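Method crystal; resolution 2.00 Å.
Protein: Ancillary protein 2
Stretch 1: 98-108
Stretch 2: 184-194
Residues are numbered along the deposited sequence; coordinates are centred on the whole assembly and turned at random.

Stretch 1, residues 98-108: LQQNILRILYN
Stretch 2 (184-194) PNQVPANYQLS

Residues 98-108 form one helix. Residues 184-190 are loop, with a type I beta turn from Pro188 to Tyr191, and residues 191-194 are a strand. The strand crosses the helix at 114° between N-to-C directions, with the axes 8.7 Å apart at closest approach. CA of Leu103 lies 6.2 Å from CA of Leu193, and CA of Arg104 lies 6.3 Å from CA of Val187. Together the stretches bury 667 Å².

Leu103, Leu106 and Tyr107 point their CA-to-CB bonds toward the second stretch; Tyr191 and Leu193 point back, while Gln192 between them points away, the alternation usual in a strand. Leu193 (chi1 t, chi2 p) is the bump the strand offers to Gln99, Ile102, Leu103 and Leu106. Its CD1 meets Ile102 CG2 at 3.8 Å and Leu106 CD1 at 3.7 Å, and its CD2 lies 3.9 Å from Gln99 O. Leu103, with chi1 off-well at -107° and chi2 t, fits between strand and loop. Its CD2 packs 3.6 Å from Tyr191 CD2, its CG 3.8 Å from Leu193 CB, and its CD1 4.2 Å from Val187 CG1.

Tyr107 (chi1 t, chi2 71°) fills the hollow bounded by the loop and Tyr191. Val187 CA sits over one face of its ring, 4.1 Å from the centroid. Asn185 O lies at the ring edge, 3.6 Å from Tyr107 CE2, and Pro188 CD is 3.5 Å from Tyr107 CE1. The edge of Tyr107 meets the face of Tyr191 (chi1 t, chi2 86°), centroids 5.0 Å apart and planes at 72°. Val187 (chi1 t) also puts CG2 3.7 Å from Tyr107 CB and 3.8 Å from Arg104 CG.

Shape dominates this contact. Tyr191 OH reaches the helix backbone, 3.1 Å from Leu106 O. Within the helix, Arg104 NH2 donates to Asn101 OD1 (2.9 Å), and Asn108 ND2 to Arg104 O (2.9 Å).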

ATOM      1  N   LEU I  98       3.914  -2.643  20.582  1.00 72.06           N
ATOM      2  CA  LEU I  98       4.138  -2.656  19.131  1.00 66.78           C
ATOM      3  C   LEU I  98       5.500  -3.283  18.821  1.00 68.38           C
ATOM      4  O   LEU I  98       5.539  -4.358  18.230  1.00 67.55           O
ATOM      5  CB  LEU I  98       3.992  -1.237  18.540  1.00 64.05           C
ATOM      6  CG  LEU I  98       4.157  -1.076  17.016  1.00 65.02           C
ATOM      7  CD1 LEU I  98       2.990  -1.690  16.243  1.00 63.36           C
ATOM      8  CD2 LEU I  98       4.269   0.376  16.648  1.00 66.95           C
ATOM      9  N   GLN I  99       6.589  -2.666  19.310  1.00 64.81           N
ATOM     10  CA  GLN I  99       7.973  -3.135  19.199  1.00 65.13           C
ATOM     11  C   GLN I  99       8.091  -4.649  19.498  1.00 70.80           C
ATOM     12  O   GLN I  99       8.645  -5.382  18.673  1.00 70.79           O
ATOM     13  CB  GLN I  99       8.860  -2.299  20.153  1.00 68.97           C
ATOM     14  CG  GLN I  99      10.265  -2.839  20.433  1.00 91.75           C
ATOM     15  CD  GLN I  99      11.105  -1.878  21.249  1.00120.16           C
ATOM     16  OE1 GLN I  99      10.653  -1.277  22.236  1.00122.02           O
ATOM     17  NE2 GLN I  99      12.371  -1.747  20.881  1.00110.60           N
ATOM     18  N   GLN I 100       7.521  -5.104  20.645  1.00 67.89           N
ATOM     19  CA  GLN I 100       7.522  -6.501  21.120  1.00 69.22           C
ATOM     20  C   GLN I 100       6.782  -7.437  20.185  1.00 68.11           C
ATOM     21  O   GLN I 100       7.270  -8.534  19.904  1.00 67.60           O
ATOM     22  CB  GLN I 100       6.977  -6.616  22.558  1.00 74.05           C
ATOM     23  CG  GLN I 100       7.897  -5.995  23.604  1.00 89.55           C
ATOM     24  CD  GLN I 100       7.624  -4.535  23.908  1.00 98.83           C
ATOM     25  OE1 GLN I 100       6.969  -3.805  23.154  1.00 84.45           O
ATOM     26  NE2 GLN I 100       8.139  -4.072  25.035  1.00 93.71           N
ATOM     27  N   ASN I 101       5.629  -6.983  19.671  1.00 61.78           N
ATOM     28  CA  ASN I 101       4.823  -7.740  18.721  1.00 59.60           C
ATOM     29  C   ASN I 101       5.560  -7.950  17.410  1.00 58.96           C
ATOM     30  O   ASN I 101       5.574  -9.067  16.890  1.00 58.01           O
ATOM     31  CB  ASN I 101       3.465  -7.080  18.503  1.00 59.57           C
ATOM     32  CG  ASN I 101       2.528  -7.315  19.657  1.00 81.58           C
ATOM     33  OD1 ASN I 101       2.532  -8.371  20.301  1.00 75.63           O
ATOM     34  ND2 ASN I 101       1.714  -6.329  19.959  1.00 75.15           N
ATOM     35  N   ILE I 102       6.215  -6.891  16.909  1.00 53.89           N
ATOM     36  CA  ILE I 102       6.985  -6.924  15.676  1.00 50.71           C
ATOM     37  C   ILE I 102       8.171  -7.879  15.839  1.00 55.47           C
ATOM     38  O   ILE I 102       8.358  -8.761  14.991  1.00 53.74           O
ATOM     39  CB  ILE I 102       7.354  -5.489  15.192  1.00 51.35           C
ATOM     40  CG1 ILE I 102       6.097  -4.789  14.603  1.00 50.18           C
ATOM     41  CG2 ILE I 102       8.494  -5.512  14.159  1.00 47.35           C
ATOM     42  CD1 ILE I 102       6.102  -3.307  14.656  1.00 53.69           C
ATOM     43  N   LEU I 103       8.913  -7.748  16.954  1.00 55.90           N
ATOM     44  CA  LEU I 103      10.050  -8.617  17.295  1.00 58.57           C
ATOM     45  C   LEU I 103       9.637 -10.084  17.342  1.00 64.07           C
ATOM     46  O   LEU I 103      10.362 -10.933  16.808  1.00 63.53           O
ATOM     47  CB  LEU I 103      10.688  -8.218  18.623  1.00 62.41           C
ATOM     48  CG  LEU I 103      12.052  -7.509  18.576  1.00 67.42           C
ATOM     49  CD1 LEU I 103      12.644  -7.413  19.958  1.00 70.24           C
ATOM     50  CD2 LEU I 103      13.042  -8.217  17.663  1.00 70.84           C
ATOM     51  N   ARG I 104       8.464 -10.380  17.962  1.00 62.04           N
ATOM     52  CA  ARG I 104       7.921 -11.744  18.038  1.00 64.51           C
ATOM     53  C   ARG I 104       7.639 -12.323  16.649  1.00 66.36           C
ATOM     54  O   ARG I 104       7.916 -13.501  16.417  1.00 67.36           O
ATOM     55  CB  ARG I 104       6.658 -11.810  18.903  1.00 66.37           C
ATOM     56  CG  ARG I 104       6.946 -12.166  20.336  1.00 80.77           C
ATOM     57  CD  ARG I 104       5.692 -12.459  21.140  1.00 96.64           C
ATOM     58  NE  ARG I 104       4.873 -11.262  21.342  1.00102.62           N
ATOM     59  CZ  ARG I 104       5.018 -10.408  22.352  1.00118.77           C
ATOM     60  NH1 ARG I 104       5.965 -10.597  23.262  1.00112.28           N
ATOM     61  NH2 ARG I 104       4.223  -9.353  22.454  1.00102.91           N
ATOM     62  N   ILE I 105       7.117 -11.489  15.725  1.00 59.98           N
ATOM     63  CA  ILE I 105       6.817 -11.888  14.351  1.00 57.90           C
ATOM     64  C   ILE I 105       8.107 -12.218  13.620  1.00 63.76           C
ATOM     65  O   ILE I 105       8.165 -13.245  12.952  1.00 65.26           O
ATOM     66  CB  ILE I 105       5.969 -10.830  13.591  1.00 56.60           C
ATOM     67  CG1 ILE I 105       4.536 -10.773  14.154  1.00 57.50           C
ATOM     68  CG2 ILE I 105       5.949 -11.100  12.069  1.00 54.77           C
ATOM     69  CD1 ILE I 105       3.787  -9.529  13.747  1.00 60.27           C
ATOM     70  N   LEU I 106       9.129 -11.358  13.742  1.00 58.45           N
ATOM     71  CA  LEU I 106      10.401 -11.569  13.070  1.00 56.99           C
ATOM     72  C   LEU I 106      11.118 -12.813  13.587  1.00 65.12           C
ATOM     73  O   LEU I 106      11.644 -13.580  12.786  1.00 65.39           O
ATOM     74  CB  LEU I 106      11.281 -10.305  13.140  1.00 55.18           C
ATOM     75  CG  LEU I 106      10.733  -9.054  12.430  1.00 55.69           C
ATOM     76  CD1 LEU I 106      11.691  -7.887  12.525  1.00 54.56           C
ATOM     77  CD2 LEU I 106      10.446  -9.322  10.968  1.00 54.37           C
ATOM     78  N   TYR I 107      11.051 -13.054  14.911  1.00 65.00           N
ATOM     79  CA  TYR I 107      11.632 -14.209  15.600  1.00 68.25           C
ATOM     80  C   TYR I 107      10.981 -15.525  15.168  1.00 70.32           C
ATOM     81  O   TYR I 107      11.665 -16.538  15.060  1.00 71.51           O
ATOM     82  CB  TYR I 107      11.499 -14.019  17.118  1.00 73.33           C
ATOM     83  CG  TYR I 107      12.257 -15.020  17.965  1.00 80.27           C
ATOM     84  CD1 TYR I 107      13.645 -14.986  18.043  1.00 83.18           C
ATOM     85  CD2 TYR I 107      11.579 -15.939  18.764  1.00 84.95           C
ATOM     86  CE1 TYR I 107      14.347 -15.903  18.821  1.00 88.79           C
ATOM     87  CE2 TYR I 107      12.269 -16.839  19.572  1.00 90.74           C
ATOM     88  CZ  TYR I 107      13.655 -16.813  19.603  1.00 97.25           C
ATOM     89  OH  TYR I 107      14.343 -17.672  20.416  1.00 98.50           O
ATOM     90  N   ASN I 108       9.672 -15.496  14.900  1.00 64.96           N
ATOM     91  CA  ASN I 108       8.879 -16.660  14.501  1.00 66.44           C
ATOM     92  C   ASN I 108       8.643 -16.826  13.003  1.00 68.15           C
ATOM     93  O   ASN I 108       8.204 -17.900  12.572  1.00 68.02           O
ATOM     94  CB  ASN I 108       7.541 -16.649  15.228  1.00 69.00           C
ATOM     95  CG  ASN I 108       7.662 -17.133  16.635  1.00 90.39           C
ATOM     96  OD1 ASN I 108       7.647 -18.339  16.894  1.00 86.83           O
ATOM     97  ND2 ASN I 108       7.851 -16.201  17.560  1.00 81.52           N
ATOM     98  N   PRO I 184       7.269 -22.675  23.085  1.00112.01           N
ATOM     99  CA  PRO I 184       8.441 -22.963  23.940  1.00116.30           C
ATOM    100  C   PRO I 184       9.582 -21.951  23.898  1.00117.12           C
ATOM    101  O   PRO I 184      10.180 -21.686  24.942  1.00120.50           O
ATOM    102  CB  PRO I 184       8.909 -24.342  23.460  1.00121.20           C
ATOM    103  CG  PRO I 184       7.744 -24.924  22.754  1.00124.53           C
ATOM    104  CD  PRO I 184       7.033 -23.776  22.129  1.00113.62           C
ATOM    105  N   ASN I 185       9.884 -21.394  22.718  1.00107.31           N
ATOM    106  CA  ASN I 185      10.973 -20.433  22.575  1.00104.41           C
ATOM    107  C   ASN I 185      10.468 -18.990  22.503  1.00103.26           C
ATOM    108  O   ASN I 185       9.788 -18.618  21.544  1.00 97.81           O
ATOM    109  CB  ASN I 185      11.844 -20.779  21.366  1.00102.64           C
ATOM    110  CG  ASN I 185      12.400 -22.180  21.381  1.00122.21           C
ATOM    111  OD1 ASN I 185      13.108 -22.577  22.301  1.00117.25           O
ATOM    112  ND2 ASN I 185      12.093 -22.956  20.351  1.00113.89           N
ATOM    113  N   GLN I 186      10.791 -18.184  23.529  1.00101.07           N
ATOM    114  CA  GLN I 186      10.407 -16.768  23.607  1.00 96.99           C
ATOM    115  C   GLN I 186      11.575 -15.880  23.143  1.00 97.37           C
ATOM    116  O   GLN I 186      12.723 -16.312  23.219  1.00 99.01           O
ATOM    117  CB  GLN I 186       9.966 -16.397  25.040  1.00102.02           C
ATOM    118  CG  GLN I 186       8.709 -17.130  25.544  1.00115.61           C
ATOM    119  CD  GLN I 186       7.426 -16.714  24.850  1.00132.04           C
ATOM    120  OE1 GLN I 186       6.945 -15.583  24.986  1.00125.08           O
ATOM    121  NE2 GLN I 186       6.823 -17.636  24.113  1.00122.87           N
ATOM    122  N   VAL I 187      11.284 -14.652  22.647  1.00 89.76           N
ATOM    123  CA  VAL I 187      12.301 -13.696  22.170  1.00 86.46           C
ATOM    124  C   VAL I 187      13.336 -13.382  23.277  1.00 95.61           C
ATOM    125  O   VAL I 187      12.971 -12.826  24.320  1.00 96.40           O
ATOM    126  CB  VAL I 187      11.699 -12.395  21.570  1.00 84.53           C
ATOM    127  CG1 VAL I 187      12.784 -11.462  21.028  1.00 81.30           C
ATOM    128  CG2 VAL I 187      10.693 -12.715  20.481  1.00 80.77           C
ATOM    129  N   PRO I 188      14.627 -13.722  23.061  1.00 94.69           N
ATOM    130  CA  PRO I 188      15.641 -13.383  24.072  1.00 99.03           C
ATOM    131  C   PRO I 188      16.036 -11.901  23.999  1.00102.20           C
ATOM    132  O   PRO I 188      15.741 -11.241  23.004  1.00 96.84           O
ATOM    133  CB  PRO I 188      16.805 -14.303  23.706  1.00102.85           C
ATOM    134  CG  PRO I 188      16.692 -14.452  22.206  1.00101.58           C
ATOM    135  CD  PRO I 188      15.229 -14.387  21.884  1.00 93.91           C
ATOM    136  N   ALA I 189      16.719 -11.387  25.041  1.00104.12           N
ATOM    137  CA  ALA I 189      17.182  -9.993  25.116  1.00102.68           C
ATOM    138  C   ALA I 189      18.178  -9.603  23.994  1.00104.63           C
ATOM    139  O   ALA I 189      18.209  -8.440  23.589  1.00100.94           O
ATOM    140  CB  ALA I 189      17.800  -9.725  26.484  1.00108.36           C
ATOM    141  N   ASN I 190      18.974 -10.580  23.495  1.00103.52           N
ATOM    142  CA  ASN I 190      19.993 -10.366  22.454  1.00101.05           C
ATOM    143  C   ASN I 190      19.436 -10.298  21.016  1.00 98.07           C
ATOM    144  O   ASN I 190      20.155  -9.847  20.123  1.00 94.64           O
ATOM    145  CB  ASN I 190      21.132 -11.398  22.564  1.00106.09           C
ATOM    146  CG  ASN I 190      20.695 -12.838  22.484  1.00128.66           C
ATOM    147  OD1 ASN I 190      19.968 -13.344  23.343  1.00126.40           O
ATOM    148  ND2 ASN I 190      21.180 -13.549  21.480  1.00117.59           N
ATOM    149  N   TYR I 191      18.166 -10.706  20.794  1.00 92.32           N
ATOM    150  CA  TYR I 191      17.490 -10.627  19.489  1.00 86.88           C
ATOM    151  C   TYR I 191      16.802  -9.244  19.429  1.00 85.66           C
ATOM    152  O   TYR I 191      15.799  -9.033  20.112  1.00 85.61           O
ATOM    153  CB  TYR I 191      16.494 -11.794  19.340  1.00 88.14           C
ATOM    154  CG  TYR I 191      15.898 -11.937  17.957  1.00 83.94           C
ATOM    155  CD1 TYR I 191      16.556 -12.659  16.963  1.00 84.96           C
ATOM    156  CD2 TYR I 191      14.653 -11.401  17.656  1.00 81.32           C
ATOM    157  CE1 TYR I 191      16.001 -12.816  15.696  1.00 82.18           C
ATOM    158  CE2 TYR I 191      14.089 -11.544  16.390  1.00 78.31           C
ATOM    159  CZ  TYR I 191      14.769 -12.248  15.411  1.00 84.34           C
ATOM    160  OH  TYR I 191      14.216 -12.400  14.165  1.00 81.00           O
ATOM    161  N   GLN I 192      17.388  -8.288  18.672  1.00 78.46           N
ATOM    162  CA  GLN I 192      16.945  -6.886  18.657  1.00 75.41           C
ATOM    163  C   GLN I 192      16.472  -6.317  17.308  1.00 72.28           C
ATOM    164  O   GLN I 192      16.965  -6.677  16.236  1.00 70.05           O
ATOM    165  CB  GLN I 192      18.046  -5.993  19.237  1.00 78.62           C
ATOM    166  CG  GLN I 192      18.283  -6.242  20.728  1.00 95.92           C
ATOM    167  CD  GLN I 192      19.571  -5.674  21.276  1.00118.70           C
ATOM    168  OE1 GLN I 192      20.245  -4.844  20.659  1.00110.84           O
ATOM    169  NE2 GLN I 192      19.933  -6.104  22.475  1.00121.95           N
ATOM    170  N   LEU I 193      15.510  -5.389  17.404  1.00 65.73           N
ATOM    171  CA  LEU I 193      14.840  -4.740  16.290  1.00 60.29           C
ATOM    172  C   LEU I 193      15.506  -3.443  15.842  1.00 63.87           C
ATOM    173  O   LEU I 193      15.888  -2.615  16.676  1.00 66.15           O
ATOM    174  CB  LEU I 193      13.371  -4.479  16.681  1.00 58.90           C
ATOM    175  CG  LEU I 193      12.426  -3.878  15.639  1.00 58.07           C
ATOM    176  CD1 LEU I 193      12.263  -4.806  14.443  1.00 55.99           C
ATOM    177  CD2 LEU I 193      11.085  -3.594  16.264  1.00 57.83           C
ATOM    178  N   SER I 194      15.607  -3.264  14.519  1.00 57.21           N
ATOM    179  CA  SER I 194      16.136  -2.066  13.867  1.00 55.67           C
ATOM    180  C   SER I 194      15.118  -1.515  12.877  1.00 55.23           C
ATOM    181  O   SER I 194      14.470  -2.283  12.162  1.00 52.64           O
ATOM    182  CB  SER I 194      17.437  -2.362  13.130  1.00 59.73           C
ATOM    183  OG  SER I 194      18.493  -2.600  14.045  1.00 72.94           O
TER